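Side-chain contacts in Low density lipoprotein receptor adapter protein 1 (Rattus norvegicus, PDB 3SO6), which acts as a clathrin-associated sorting adapter, its phosphotyrosine-interaction (PTB) domain binding the NPXY internalization motif of the LDL receptor for endocytosis: residues 17-22 and 97-102; 27-32 and 84-89; 44-49 and 64-69. All coordinates share one frame; numbering follows the deposited sequence. Where two conformers were deposited one is given.

In the fold
All three contacts belong to one PTB domain and reach its antiparallel sheet. Interactions 1 and 2 have centres about 12 Å apart and use neighbouring strands, 99-105 and 86-92 respectively; a probable hydrogen bond runs from H102 N to Y89 O (2.9 Å). C101 SG also packs on A28 CB of helix 22-38 at 3.6 Å. Interaction 3 lies in the other half of the sheet, its centre about 17 Å from that of interaction 2, yet Y89 OH meets V69 CG2 at 3.6 Å. Interactions 1 and 3 flank the chain's centre from opposite sides, about 19 Å apart between centres. The bound receptor tail reaches interaction 1.

Interaction 1 (17-22 and 97-102); sequences ERPKGE and ESLECH
L99 points from the start of strand 99-105 at the turn through R18 and P19, and its CD1 methyl does the touching. That methyl stands over one flat face of the R18-P19 peptide bond, 3.4 Å from R18 C and 3.5 Å from P19 N. The P19 ring meets it at an oblique angle, with CD at 3.8 Å from L99 CD1. CG of L99 lies beside its own backbone N and anti to the carbonyl carbon (chi1 -53°), a turn that carries the branched end out to the loop. No hydrogen bond crosses this surface contact; it is a leucine methyl laid on backbone and proline ring.

The side chains of E17 and R18 start off away from the strand, and R18 uses NH2 for a salt bridge with E23. Further along 97-102, H102 NE2 donates to E100 OE1 at 2.8 Å and 164°. The carboxylate oxygen lies in the imidazole plane, while the N-H approaches the carboxylate tilted 38° out of its plane. With ND1 bonded to Y10 OH, both ring nitrogens have partners, which fixes the rotation of the ring.

P19, K20 and L99 pack on aromatic side chains of the bound receptor tail, and E22 bonds to one of its polar side chains. The arrangement thus belongs to the peptide-binding site of a PTB domain, consistent with its recognition of NPXY motifs.

Interaction 2 (27-32 and 84-89); sequences AAVKRI and DKVFAY
V29 of helix 22-38 and V86 of strand 86-92 reach toward each other tip to tip, with V29 CG1 at 3.8 Å from V86 CG1. The buried contact is wholly apolar, methyl against methyl, with no hydrogen bond across it. V29 CG1, anti to the backbone N (chi1 164°), meets V86, while CG2 chiefly rests on A88, 3.8 Å from its CB, and also nears V86 CG1. V86 and A88 are two apart on the strand and present the same face to the helix. Cut back to an alanine here, the V29 side chain loses both methyls, which would probably leave V86 CG1 and A88 CB facing a gap beneath the helix.

Among the polar groups, R31 NE bonds to T14 OG1 and NH2 to L15 O, tying the helix to strand 4-16, and the guanidinium lays one face over A28 CA at 3.7 Å.

I32 rests on L11 and A103, and F87, turned away from helix 22-38, meets V115, T116 and V119 of helix 109-131. A sheet with one helix packed on strands 4-16, 99-105 and 86-92 and a long C-terminal helix against its other face is the architecture of a PTB domain of the PH superfold.

Interaction 3 (44-49 and 64-69); sequences QKVTLK and QLIENV
Q44 NE2 is held by a hydrogen bond to D59 OD1 and at the same time brushes the tip of I66, whose CD1 lies 3.6 Å away. The methyl comes from above the amide plane. Q44 reaches this place by an extended chain with CG anti to the backbone N (chi1 179°), and it meets I66 from the opposite direction. D59, outside both segments, anchors the amide nitrogen, so the methyl packs against an amide whose rotation the bond to D59 probably restrains.

V46 supplies the apolar half. Its CG2 methyl touches I66 CD1 at 3.7 Å, and CG1 stands 4.0 Å from the same atom, so one isoleucine methyl lies against both branches of the valine. I66 gets there with CG1 beside its backbone N and its outer chain nearly straight (chi2 164°), which stretches CD1 toward strand 44-51. No hydrogen bond joins the two segments. Their strands are not neighbours in the sheet: strand 54-59 lies between them, and the CA atoms of V46 and I66 are 8.7 Å apart. The I66 side chain and those of V46 and Q44 meet across one face of the intervening strand.

Toward the core, V46 is buried against Y10 and F104. Toward the surface, I66 sits on the outermost strand, 65-70, and is itself exposed, so this is the edge of the sheet rather than its centre. Next to it, E67 OE2 forms a salt bridge with R73 NH2.

I66 and E67 both face L57 of the intervening strand, the signature of a classic beta bulge. It lies here in an edge strand of the PTB-domain sheet.

Interaction 1 (17-22 and 97-102)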
ATOM      1  N   GLU A  17     -13.984   0.149   6.420  1.00 14.58           N
ATOM      2  CA  GLU A  17     -14.462   0.406   7.785  0.50 15.48           C
ATOM      3  C   GLU A  17     -13.649  -0.258   8.896  1.00 15.63           C
ATOM      4  O   GLU A  17     -13.842   0.122  10.078  1.00 16.52           O
ATOM      5  CB  GLU A  17     -15.975   0.119   7.920  0.50 16.22           C
ATOM      6  CG  GLU A  17     -16.868   1.049   7.017  0.50 20.63           C
ATOM      7  CD  GLU A  17     -16.622   2.565   7.245  0.50 27.16           C
ATOM      8  OE1 GLU A  17     -16.848   3.052   8.373  0.50 27.63           O
ATOM      9  OE2 GLU A  17     -16.214   3.271   6.274  0.50 31.74           O
ATOM     10  N   ARG A  18     -12.701  -1.126   8.531  1.00 13.42           N
ATOM     11  CA  ARG A  18     -11.844  -1.798   9.498  1.00 14.29           C
ATOM     12  C   ARG A  18     -10.461  -1.858   8.882  1.00 14.18           C
ATOM     13  O   ARG A  18     -10.369  -1.743   7.630  1.00 14.59           O
ATOM     14  CB  ARG A  18     -12.367  -3.204   9.886  1.00 16.14           C
ATOM     15  CG  ARG A  18     -13.736  -3.166  10.457  1.00 15.83           C
ATOM     16  CD  ARG A  18     -14.308  -4.534  10.806  1.00 19.02           C
ATOM     17  NE  ARG A  18     -14.275  -5.452   9.696  1.00 15.79           N
ATOM     18  CZ  ARG A  18     -15.154  -5.486   8.711  1.00 17.24           C
ATOM     19  NH1 ARG A  18     -16.231  -4.674   8.717  1.00 17.73           N
ATOM     20  NH2 ARG A  18     -15.038  -6.429   7.757  1.00 18.80           N
ATOM     21  N   PRO A  19      -9.405  -2.026   9.720  1.00 15.33           N
ATOM     22  CA  PRO A  19      -8.050  -1.912   9.119  1.00 14.25           C
ATOM     23  C   PRO A  19      -7.492  -3.176   8.417  1.00 13.84           C
ATOM     24  O   PRO A  19      -6.526  -3.088   7.639  1.00 14.42           O
ATOM     25  CB  PRO A  19      -7.197  -1.556  10.329  1.00 14.23           C
ATOM     26  CG  PRO A  19      -8.003  -2.105  11.551  1.00 17.40           C
ATOM     27  CD  PRO A  19      -9.410  -1.898  11.191  1.00 15.41           C
ATOM     28  N   LYS A  20      -8.021  -4.341   8.725  1.00 17.01           N
ATOM     29  CA  LYS A  20      -7.292  -5.534   8.283  1.00 19.12           C
ATOM     30  C   LYS A  20      -8.214  -6.568   7.881  1.00 20.31           C
ATOM     31  O   LYS A  20      -9.191  -6.839   8.593  1.00 24.43           O
ATOM     32  CB  LYS A  20      -6.425  -6.170   9.401  1.00 20.57           C
ATOM     33  CG  LYS A  20      -5.370  -5.219  10.022  1.00 22.42           C
ATOM     34  CD  LYS A  20      -4.550  -5.865  11.130  1.00 27.51           C
ATOM     35  CE  LYS A  20      -3.790  -4.790  11.840  1.00 29.47           C
ATOM     36  NZ  LYS A  20      -2.464  -4.416  11.252  1.00 30.37           N
ATOM     37  N   GLY A  21      -7.899  -7.247   6.785  1.00 16.49           N
ATOM     38  CA  GLY A  21      -8.639  -8.393   6.374  1.00 16.63           C
ATOM     39  C   GLY A  21      -8.900  -8.405   4.892  1.00 14.00           C
ATOM     40  O   GLY A  21      -9.253  -7.414   4.229  1.00 14.05           O
ATOM     41  N   GLU A  22      -8.866  -9.626   4.392  1.00 13.07           N
ATOM     42  CA  GLU A  22      -9.014  -9.795   2.972  1.00 13.39           C
ATOM     43  C   GLU A  22     -10.444  -9.490   2.474  1.00 12.16           C
ATOM     44  O   GLU A  22     -10.684  -9.139   1.290  1.00 13.33           O
ATOM     45  CB  GLU A  22      -8.611 -11.173   2.464  1.00 14.57           C
ATOM     46  CG  GLU A  22      -8.541 -11.352   0.946  1.00 15.72           C
ATOM     47  CD  GLU A  22      -8.197 -12.784   0.530  1.00 18.12           C
ATOM     48  OE1 GLU A  22      -8.153 -13.725   1.397  1.00 19.99           O
ATOM     49  OE2 GLU A  22      -8.018 -13.010  -0.684  1.00 19.45           O
ATOM     50  N   GLU A  97      -9.086   9.845  11.690  1.00 28.97           N
ATOM     51  CA  GLU A  97      -9.075   8.398  12.000  1.00 27.49           C
ATOM     52  C   GLU A  97      -9.560   7.487  10.868  1.00 25.44           C
ATOM     53  O   GLU A  97      -9.634   6.271  11.059  1.00 24.54           O
ATOM     54  CB  GLU A  97      -9.906   8.111  13.279  1.00 29.55           C
ATOM     55  CG  GLU A  97      -9.422   8.808  14.631  1.00 35.52           C
ATOM     56  CD  GLU A  97     -10.105   8.221  15.881  1.00 43.72           C
ATOM     57  OE1 GLU A  97     -11.316   7.838  15.816  1.00 47.36           O
ATOM     58  OE2 GLU A  97      -9.441   8.159  16.950  1.00 48.11           O
ATOM     59  N   SER A  98      -9.886   8.070   9.727  1.00 23.62           N
ATOM     60  CA  SER A  98     -10.462   7.265   8.642  1.00 21.91           C
ATOM     61  C   SER A  98      -9.394   6.350   8.021  1.00 20.76           C
ATOM     62  O   SER A  98      -8.188   6.606   8.118  1.00 21.64           O
ATOM     63  CB  SER A  98     -11.071   8.092   7.537  1.00 24.46           C
ATOM     64  OG  SER A  98     -10.051   8.810   6.881  1.00 29.76           O
ATOM     65  N   LEU A  99      -9.883   5.287   7.428  1.00 17.04           N
ATOM     66  CA  LEU A  99      -9.046   4.198   6.896  1.00 14.94           C
ATOM     67  C   LEU A  99      -9.242   4.179   5.403  1.00 15.59           C
ATOM     68  O   LEU A  99     -10.389   4.138   4.930  1.00 17.04           O
ATOM     69  CB  LEU A  99      -9.444   2.878   7.466  1.00 16.16           C
ATOM     70  CG  LEU A  99      -9.497   2.810   9.012  1.00 15.54           C
ATOM     71  CD1 LEU A  99     -10.000   1.435   9.496  1.00 17.23           C
ATOM     72  CD2 LEU A  99      -8.179   3.305   9.702  1.00 18.86           C
ATOM     73  N   GLU A 100      -8.132   4.226   4.659  1.00 15.62           N
ATOM     74  CA  GLU A 100      -8.211   4.319   3.214  1.00 15.82           C
ATOM     75  C   GLU A 100      -7.508   3.108   2.550  1.00 14.06           C
ATOM     76  O   GLU A 100      -6.355   2.787   2.918  1.00 13.94           O
ATOM     77  CB  GLU A 100      -7.463   5.556   2.670  1.00 17.83           C
ATOM     78  CG  GLU A 100      -7.935   6.903   3.386  1.00 20.15           C
ATOM     79  CD  GLU A 100      -7.053   8.088   2.994  1.00 22.36           C
ATOM     80  OE1 GLU A 100      -5.841   7.901   2.625  1.00 23.36           O
ATOM     81  OE2 GLU A 100      -7.506   9.237   3.143  1.00 25.63           O
ATOM     82  N   CYS A 101      -8.133   2.519   1.517  1.00 12.42           N
ATOM     83  CA  CYS A 101      -7.479   1.520   0.715  1.00 11.74           C
ATOM     84  C   CYS A 101      -7.035   2.210  -0.568  1.00 10.51           C
ATOM     85  O   CYS A 101      -7.879   2.806  -1.276  1.00 11.90           O
ATOM     86  CB  CYS A 101      -8.460   0.350   0.428  1.00 12.43           C
ATOM     87  SG  CYS A 101      -7.709  -0.921  -0.579  1.00 13.96           S
ATOM     88  N   HIS A 102      -5.734   2.080  -0.848  1.00 10.78           N
ATOM     89  CA  HIS A 102      -5.154   2.629  -2.057  1.00 10.95           C
ATOM     90  C   HIS A 102      -4.652   1.495  -2.973  1.00 10.49           C
ATOM     91  O   HIS A 102      -3.952   0.581  -2.504  1.00 11.71           O
ATOM     92  CB  HIS A 102      -3.949   3.539  -1.760  1.00 12.84           C
ATOM     93  CG  HIS A 102      -4.317   4.783  -1.004  1.00 13.08           C
ATOM     94  ND1 HIS A 102      -4.474   6.011  -1.605  1.00 17.01           N
ATOM     95  CD2 HIS A 102      -4.597   4.969   0.315  1.00 17.87           C
ATOM     96  CE1 HIS A 102      -4.773   6.916  -0.687  1.00 16.10           C
ATOM     97  NE2 HIS A 102      -4.899   6.310   0.485  1.00 18.62           N
TER

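Interaction 2 (27-32 and 84-89)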
ATOM      1  N   ALA A  27     -13.196  -6.239  -1.400  1.00 10.85           N
ATOM      2  CA  ALA A  27     -14.318  -5.387  -1.809  1.00 11.15           C
ATOM      3  C   ALA A  27     -13.852  -4.026  -2.201  1.00 10.00           C
ATOM      4  O   ALA A  27     -14.367  -3.412  -3.146  1.00 11.38           O
ATOM      5  CB  ALA A  27     -15.367  -5.324  -0.706  1.00 11.91           C
ATOM      6  N   ALA A  28     -12.811  -3.515  -1.538  1.00 10.59           N
ATOM      7  CA  ALA A  28     -12.301  -2.168  -1.824  1.00 10.58           C
ATOM      8  C   ALA A  28     -11.709  -2.180  -3.245  1.00 10.18           C
ATOM      9  O   ALA A  28     -11.914  -1.236  -3.993  1.00 11.16           O
ATOM     10  CB  ALA A  28     -11.234  -1.737  -0.846  1.00 11.66           C
ATOM     11  N   VAL A  29     -10.887  -3.179  -3.519  1.00  9.78           N
ATOM     12  CA  VAL A  29     -10.227  -3.249  -4.811  1.00  9.16           C
ATOM     13  C   VAL A  29     -11.321  -3.380  -5.881  1.00 10.35           C
ATOM     14  O   VAL A  29     -11.200  -2.756  -6.945  1.00 10.85           O
ATOM     15  CB  VAL A  29      -9.201  -4.427  -4.899  1.00  9.80           C
ATOM     16  CG1 VAL A  29      -8.795  -4.733  -6.400  1.00 10.81           C
ATOM     17  CG2 VAL A  29      -7.976  -4.106  -4.052  1.00 11.52           C
ATOM     18  N   LYS A  30     -12.391  -4.168  -5.650  1.00 10.57           N
ATOM     19  CA  LYS A  30     -13.436  -4.272  -6.648  1.00 12.13           C
ATOM     20  C   LYS A  30     -14.010  -2.880  -6.964  1.00 11.55           C
ATOM     21  O   LYS A  30     -14.236  -2.529  -8.134  1.00 12.73           O
ATOM     22  CB  LYS A  30     -14.540  -5.274  -6.131  1.00 14.22           C
ATOM     23  CG  LYS A  30     -15.794  -5.369  -6.976  1.00 19.48           C
ATOM     24  CD  LYS A  30     -16.943  -6.229  -6.308  1.00 26.38           C
ATOM     25  CE  LYS A  30     -17.960  -6.831  -7.320  1.00 32.26           C
ATOM     26  NZ  LYS A  30     -17.258  -7.905  -8.189  1.00 33.59           N
ATOM     27  N   ARG A  31     -14.264  -2.073  -5.926  1.00 12.00           N
ATOM     28  CA  ARG A  31     -14.850  -0.774  -6.113  1.00 13.17           C
ATOM     29  C   ARG A  31     -13.900   0.136  -6.850  1.00 11.36           C
ATOM     30  O   ARG A  31     -14.337   0.882  -7.774  1.00 12.54           O
ATOM     31  CB  ARG A  31     -15.079  -0.099  -4.711  1.00 15.87           C
ATOM     32  CG  ARG A  31     -16.228  -0.570  -3.868  1.00 21.48           C
ATOM     33  CD  ARG A  31     -16.590   0.383  -2.738  1.00 22.74           C
ATOM     34  NE  ARG A  31     -15.600   0.448  -1.648  1.00 20.30           N
ATOM     35  CZ  ARG A  31     -15.454  -0.465  -0.660  1.00 17.46           C
ATOM     36  NH1 ARG A  31     -16.072  -1.628  -0.697  1.00 20.61           N
ATOM     37  NH2 ARG A  31     -14.629  -0.246   0.349  1.00 20.16           N
ATOM     38  N   ILE A  32     -12.620   0.156  -6.422  1.00 10.37           N
ATOM     39  CA  ILE A  32     -11.682   1.090  -7.021  1.00 10.83           C
ATOM     40  C   ILE A  32     -11.490   0.711  -8.494  1.00  9.94           C
ATOM     41  O   ILE A  32     -11.424   1.603  -9.340  1.00 10.83           O
ATOM     42  CB  ILE A  32     -10.321   0.973  -6.249  1.00  9.91           C
ATOM     43  CG1 ILE A  32     -10.446   1.511  -4.815  1.00 11.83           C
ATOM     44  CG2 ILE A  32      -9.235   1.705  -7.013  1.00 12.47           C
ATOM     45  CD1 ILE A  32      -9.252   1.088  -3.941  1.00 12.30           C
ATOM     46  N   ASP A  84      -5.896  -9.825 -10.113  1.00 12.77           N
ATOM     47  CA  ASP A  84      -4.574 -10.307  -9.684  1.00 13.38           C
ATOM     48  C   ASP A  84      -3.394  -9.478 -10.160  1.00 11.97           C
ATOM     49  O   ASP A  84      -2.252  -9.737  -9.714  1.00 13.23           O
ATOM     50  CB  ASP A  84      -4.417 -11.787  -9.944  1.00 15.64           C
ATOM     51  CG  ASP A  84      -4.287 -12.136 -11.433  1.00 20.48           C
ATOM     52  OD1 ASP A  84      -4.269 -11.248 -12.316  1.00 22.17           O
ATOM     53  OD2 ASP A  84      -4.146 -13.326 -11.709  1.00 21.80           O
ATOM     54  N   LYS A  85      -3.638  -8.429 -10.970  1.00 12.02           N
ATOM     55  CA  LYS A  85      -2.531  -7.473 -11.257  1.00 11.38           C
ATOM     56  C   LYS A  85      -2.535  -6.337 -10.260  1.00  9.85           C
ATOM     57  O   LYS A  85      -1.721  -5.392 -10.409  1.00 10.84           O
ATOM     58  CB  LYS A  85      -2.628  -6.904 -12.672  1.00 13.27           C
ATOM     59  CG  LYS A  85      -2.497  -8.007 -13.716  1.00 14.87           C
ATOM     60  CD  LYS A  85      -2.870  -7.471 -15.130  1.00 17.88           C
ATOM     61  CE  LYS A  85      -3.053  -8.564 -16.171  1.00 19.14           C
ATOM     62  NZ  LYS A  85      -3.368  -7.890 -17.488  1.00 20.70           N
ATOM     63  N   VAL A  86      -3.402  -6.382  -9.235  1.00 10.30           N
ATOM     64  CA  VAL A  86      -3.519  -5.186  -8.316  1.00 10.40           C
ATOM     65  C   VAL A  86      -2.825  -5.452  -6.990  1.00  8.92           C
ATOM     66  O   VAL A  86      -3.047  -6.503  -6.386  1.00 10.38           O
ATOM     67  CB  VAL A  86      -5.014  -4.827  -8.090  1.00  9.51           C
ATOM     68  CG1 VAL A  86      -5.178  -3.711  -7.064  1.00 11.64           C
ATOM     69  CG2 VAL A  86      -5.681  -4.482  -9.460  1.00 11.86           C
ATOM     70  N   PHE A  87      -1.983  -4.490  -6.641  1.00  8.86           N
ATOM     71  CA  PHE A  87      -1.449  -4.400  -5.287  1.00  9.04           C
ATOM     72  C   PHE A  87      -2.228  -3.292  -4.545  1.00  8.01           C
ATOM     73  O   PHE A  87      -2.476  -2.217  -5.146  1.00  9.58           O
ATOM     74  CB  PHE A  87       0.024  -4.013  -5.382  1.00 10.02           C
ATOM     75  CG  PHE A  87       0.540  -3.483  -4.048  1.00  9.40           C
ATOM     76  CD1 PHE A  87       0.771  -4.351  -2.963  1.00  9.65           C
ATOM     77  CD2 PHE A  87       0.748  -2.107  -3.856  1.00 10.99           C
ATOM     78  CE1 PHE A  87       1.183  -3.861  -1.721  1.00 11.76           C
ATOM     79  CE2 PHE A  87       1.075  -1.629  -2.592  1.00 12.80           C
ATOM     80  CZ  PHE A  87       1.320  -2.484  -1.543  1.00 13.88           C
ATOM     81  N   ALA A  88      -2.570  -3.520  -3.284  1.00  7.83           N
ATOM     82  CA  ALA A  88      -3.235  -2.459  -2.534  1.00  8.56           C
ATOM     83  C   ALA A  88      -2.735  -2.472  -1.100  1.00  8.58           C
ATOM     84  O   ALA A  88      -2.310  -3.522  -0.532  1.00  9.45           O
ATOM     85  CB  ALA A  88      -4.788  -2.580  -2.603  1.00  9.26           C
ATOM     86  N   TYR A  89      -2.844  -1.324  -0.468  1.00 10.11           N
ATOM     87  CA  TYR A  89      -2.642  -1.248   1.004  1.00 10.16           C
ATOM     88  C   TYR A  89      -3.760  -0.556   1.681  1.00  9.71           C
ATOM     89  O   TYR A  89      -4.515   0.203   1.005  1.00 11.09           O
ATOM     90  CB  TYR A  89      -1.263  -0.649   1.353  1.00 12.08           C
ATOM     91  CG  TYR A  89      -1.103   0.815   1.025  1.00 11.85           C
ATOM     92  CD1 TYR A  89      -1.610   1.782   1.906  1.00 13.42           C
ATOM     93  CD2 TYR A  89      -0.556   1.246  -0.186  1.00 13.50           C
ATOM     94  CE1 TYR A  89      -1.539   3.115   1.630  1.00 14.57           C
ATOM     95  CE2 TYR A  89      -0.435   2.662  -0.487  1.00 14.54           C
ATOM     96  CZ  TYR A  89      -0.946   3.555   0.456  1.00 14.43           C
ATOM     97  OH  TYR A  89      -0.878   4.905   0.167  1.00 18.14           O
TER

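Interaction 3 (44-49 and 64-69)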
ATOM      1  N   GLN A  44      -2.805   7.685 -13.564  1.00 15.88           N
ATOM      2  CA  GLN A  44      -1.577   8.429 -13.154  1.00 14.02           C
ATOM      3  C   GLN A  44      -0.458   7.433 -12.888  1.00 14.22           C
ATOM      4  O   GLN A  44      -0.646   6.487 -12.133  1.00 16.62           O
ATOM      5  CB  GLN A  44      -1.907   9.279 -11.924  1.00 15.55           C
ATOM      6  CG  GLN A  44      -0.703  10.105 -11.371  1.00 15.83           C
ATOM      7  CD  GLN A  44      -0.991  10.698 -10.045  1.00 15.23           C
ATOM      8  OE1 GLN A  44      -1.952  10.309  -9.394  1.00 20.26           O
ATOM      9  NE2 GLN A  44      -0.128  11.603  -9.577  1.00 19.35           N
ATOM     10  N   LYS A  45       0.730   7.680 -13.459  1.00 15.96           N
ATOM     11  CA  LYS A  45       1.894   6.860 -13.208  1.00 16.02           C
ATOM     12  C   LYS A  45       2.482   7.270 -11.847  1.00 16.73           C
ATOM     13  O   LYS A  45       2.745   8.468 -11.601  1.00 17.48           O
ATOM     14  CB  LYS A  45       2.957   7.028 -14.331  1.00 18.42           C
ATOM     15  CG  LYS A  45       2.362   6.520 -15.651  1.00 23.38           C
ATOM     16  CD  LYS A  45       3.403   6.441 -16.793  1.00 27.80           C
ATOM     17  CE  LYS A  45       2.846   5.805 -18.099  1.00 32.49           C
ATOM     18  NZ  LYS A  45       1.609   6.539 -18.597  1.00 38.37           N
ATOM     19  N   VAL A  46       2.587   6.307 -10.953  1.00 18.11           N
ATOM     20  CA  VAL A  46       3.125   6.586  -9.658  1.00 18.32           C
ATOM     21  C   VAL A  46       4.260   5.641  -9.335  1.00 18.44           C
ATOM     22  O   VAL A  46       4.164   4.446  -9.653  1.00 20.77           O
ATOM     23  CB  VAL A  46       1.978   6.542  -8.582  1.00 18.47           C
ATOM     24  CG1 VAL A  46       2.458   6.561  -7.119  1.00 21.05           C
ATOM     25  CG2 VAL A  46       0.909   7.619  -8.868  1.00 19.34           C
ATOM     26  N   THR A  47       5.276   6.152  -8.644  1.00 16.12           N
ATOM     27  CA  THR A  47       6.398   5.362  -8.154  1.00 17.76           C
ATOM     28  C   THR A  47       6.266   5.143  -6.684  1.00 16.23           C
ATOM     29  O   THR A  47       5.907   6.033  -5.945  1.00 17.81           O
ATOM     30  CB  THR A  47       7.716   6.117  -8.487  1.00 19.34           C
ATOM     31  OG1 THR A  47       7.742   6.216  -9.918  1.00 24.10           O
ATOM     32  CG2 THR A  47       8.908   5.405  -7.976  1.00 21.98           C
ATOM     33  N   LEU A  48       6.400   3.878  -6.284  1.00 16.55           N
ATOM     34  CA  LEU A  48       6.388   3.513  -4.859  1.00 16.09           C
ATOM     35  C   LEU A  48       7.806   3.133  -4.424  1.00 16.92           C
ATOM     36  O   LEU A  48       8.452   2.299  -5.066  1.00 18.87           O
ATOM     37  CB  LEU A  48       5.561   2.239  -4.602  1.00 17.76           C
ATOM     38  CG  LEU A  48       4.074   2.384  -4.654  1.00 18.22           C
ATOM     39  CD1 LEU A  48       3.574   2.769  -6.108  1.00 22.52           C
ATOM     40  CD2 LEU A  48       3.296   1.138  -4.144  1.00 16.83           C
ATOM     41  N   LYS A  49       8.271   3.729  -3.336  1.00 16.01           N
ATOM     42  CA  LYS A  49       9.560   3.339  -2.736  1.00 15.05           C
ATOM     43  C   LYS A  49       9.236   2.778  -1.351  1.00 14.00           C
ATOM     44  O   LYS A  49       8.763   3.509  -0.416  1.00 16.63           O
ATOM     45  CB  LYS A  49      10.560   4.511  -2.689  1.00 17.35           C
ATOM     46  CG  LYS A  49      11.980   4.007  -2.248  1.00 21.04           C
ATOM     47  CD  LYS A  49      13.061   5.136  -2.228  1.00 26.39           C
ATOM     48  N   GLN A  64       7.461  14.579  -8.134  1.00 18.13           N
ATOM     49  CA  GLN A  64       6.937  15.332  -6.938  0.50 19.35           C
ATOM     50  C   GLN A  64       6.342  14.337  -5.920  1.00 18.60           C
ATOM     51  O   GLN A  64       5.622  13.342  -6.286  1.00 19.73           O
ATOM     52  CB  GLN A  64       5.824  16.376  -7.301  0.50 18.90           C
ATOM     53  CG  GLN A  64       6.266  17.755  -7.898  0.50 20.53           C
ATOM     54  CD  GLN A  64       7.013  18.724  -6.979  0.50 19.89           C
ATOM     55  OE1 GLN A  64       7.883  19.451  -7.450  0.50 23.85           O
ATOM     56  NE2 GLN A  64       6.666  18.767  -5.691  0.50 16.12           N
ATOM     57  N   LEU A  65       6.491  14.612  -4.643  1.00 18.39           N
ATOM     58  CA  LEU A  65       5.861  13.809  -3.614  1.00 18.72           C
ATOM     59  C   LEU A  65       4.350  13.875  -3.685  1.00 18.62           C
ATOM     60  O   LEU A  65       3.808  14.942  -3.821  1.00 18.80           O
ATOM     61  CB  LEU A  65       6.317  14.255  -2.229  1.00 19.32           C
ATOM     62  CG  LEU A  65       5.835  13.429  -1.030  1.00 18.88           C
ATOM     63  CD1 LEU A  65       6.492  12.035  -1.081  1.00 21.54           C
ATOM     64  CD2 LEU A  65       6.196  14.213   0.295  1.00 20.76           C
ATOM     65  N   ILE A  66       3.723  12.706  -3.641  1.00 19.12           N
ATOM     66  CA  ILE A  66       2.300  12.601  -3.390  1.00 18.61           C
ATOM     67  C   ILE A  66       2.036  12.445  -1.902  1.00 18.48           C
ATOM     68  O   ILE A  66       1.251  13.220  -1.316  1.00 22.14           O
ATOM     69  CB  ILE A  66       1.624  11.452  -4.274  1.00 20.08           C
ATOM     70  CG1 ILE A  66       1.910  11.729  -5.750  1.00 19.71           C
ATOM     71  CG2 ILE A  66       0.107  11.217  -3.947  1.00 20.91           C
ATOM     72  CD1 ILE A  66       1.636  10.449  -6.621  1.00 20.73           C
ATOM     73  N   GLU A  67       2.693  11.427  -1.303  1.00 18.12           N
ATOM     74  CA  GLU A  67       2.512  11.221   0.106  1.00 19.10           C
ATOM     75  C   GLU A  67       3.616  10.330   0.611  1.00 17.81           C
ATOM     76  O   GLU A  67       3.978   9.389  -0.054  1.00 17.80           O
ATOM     77  CB  GLU A  67       1.154  10.504   0.364  1.00 20.25           C
ATOM     78  CG  GLU A  67       0.800  10.563   1.816  1.00 24.99           C
ATOM     79  CD  GLU A  67      -0.505   9.898   2.213  1.00 24.03           C
ATOM     80  OE1 GLU A  67      -1.219   9.308   1.364  1.00 26.16           O
ATOM     81  OE2 GLU A  67      -0.796   9.935   3.438  1.00 30.12           O
ATOM     82  N   ASN A  68       4.189  10.678   1.746  1.00 16.94           N
ATOM     83  CA  ASN A  68       5.040   9.720   2.484  1.00 17.59           C
ATOM     84  C   ASN A  68       4.164   9.052   3.540  1.00 17.63           C
ATOM     85  O   ASN A  68       3.657   9.728   4.483  1.00 22.42           O
ATOM     86  CB  ASN A  68       6.244  10.504   3.159  1.00 20.83           C
ATOM     87  CG  ASN A  68       7.212   9.567   3.853  1.00 22.95           C
ATOM     88  OD1 ASN A  68       7.014   8.338   3.955  1.00 28.71           O
ATOM     89  ND2 ASN A  68       8.306  10.097   4.214  1.00 29.93           N
ATOM     90  N   VAL A  69       3.914   7.748   3.373  1.00 13.89           N
ATOM     91  CA  VAL A  69       3.017   7.024   4.237  1.00 15.20           C
ATOM     92  C   VAL A  69       3.833   6.333   5.320  1.00 13.84           C
ATOM     93  O   VAL A  69       4.490   5.294   5.041  1.00 14.85           O
ATOM     94  CB  VAL A  69       2.199   5.994   3.434  1.00 14.99           C
ATOM     95  CG1 VAL A  69       1.122   5.393   4.317  1.00 18.75           C
ATOM     96  CG2 VAL A  69       1.538   6.700   2.196  1.00 17.80           C
TER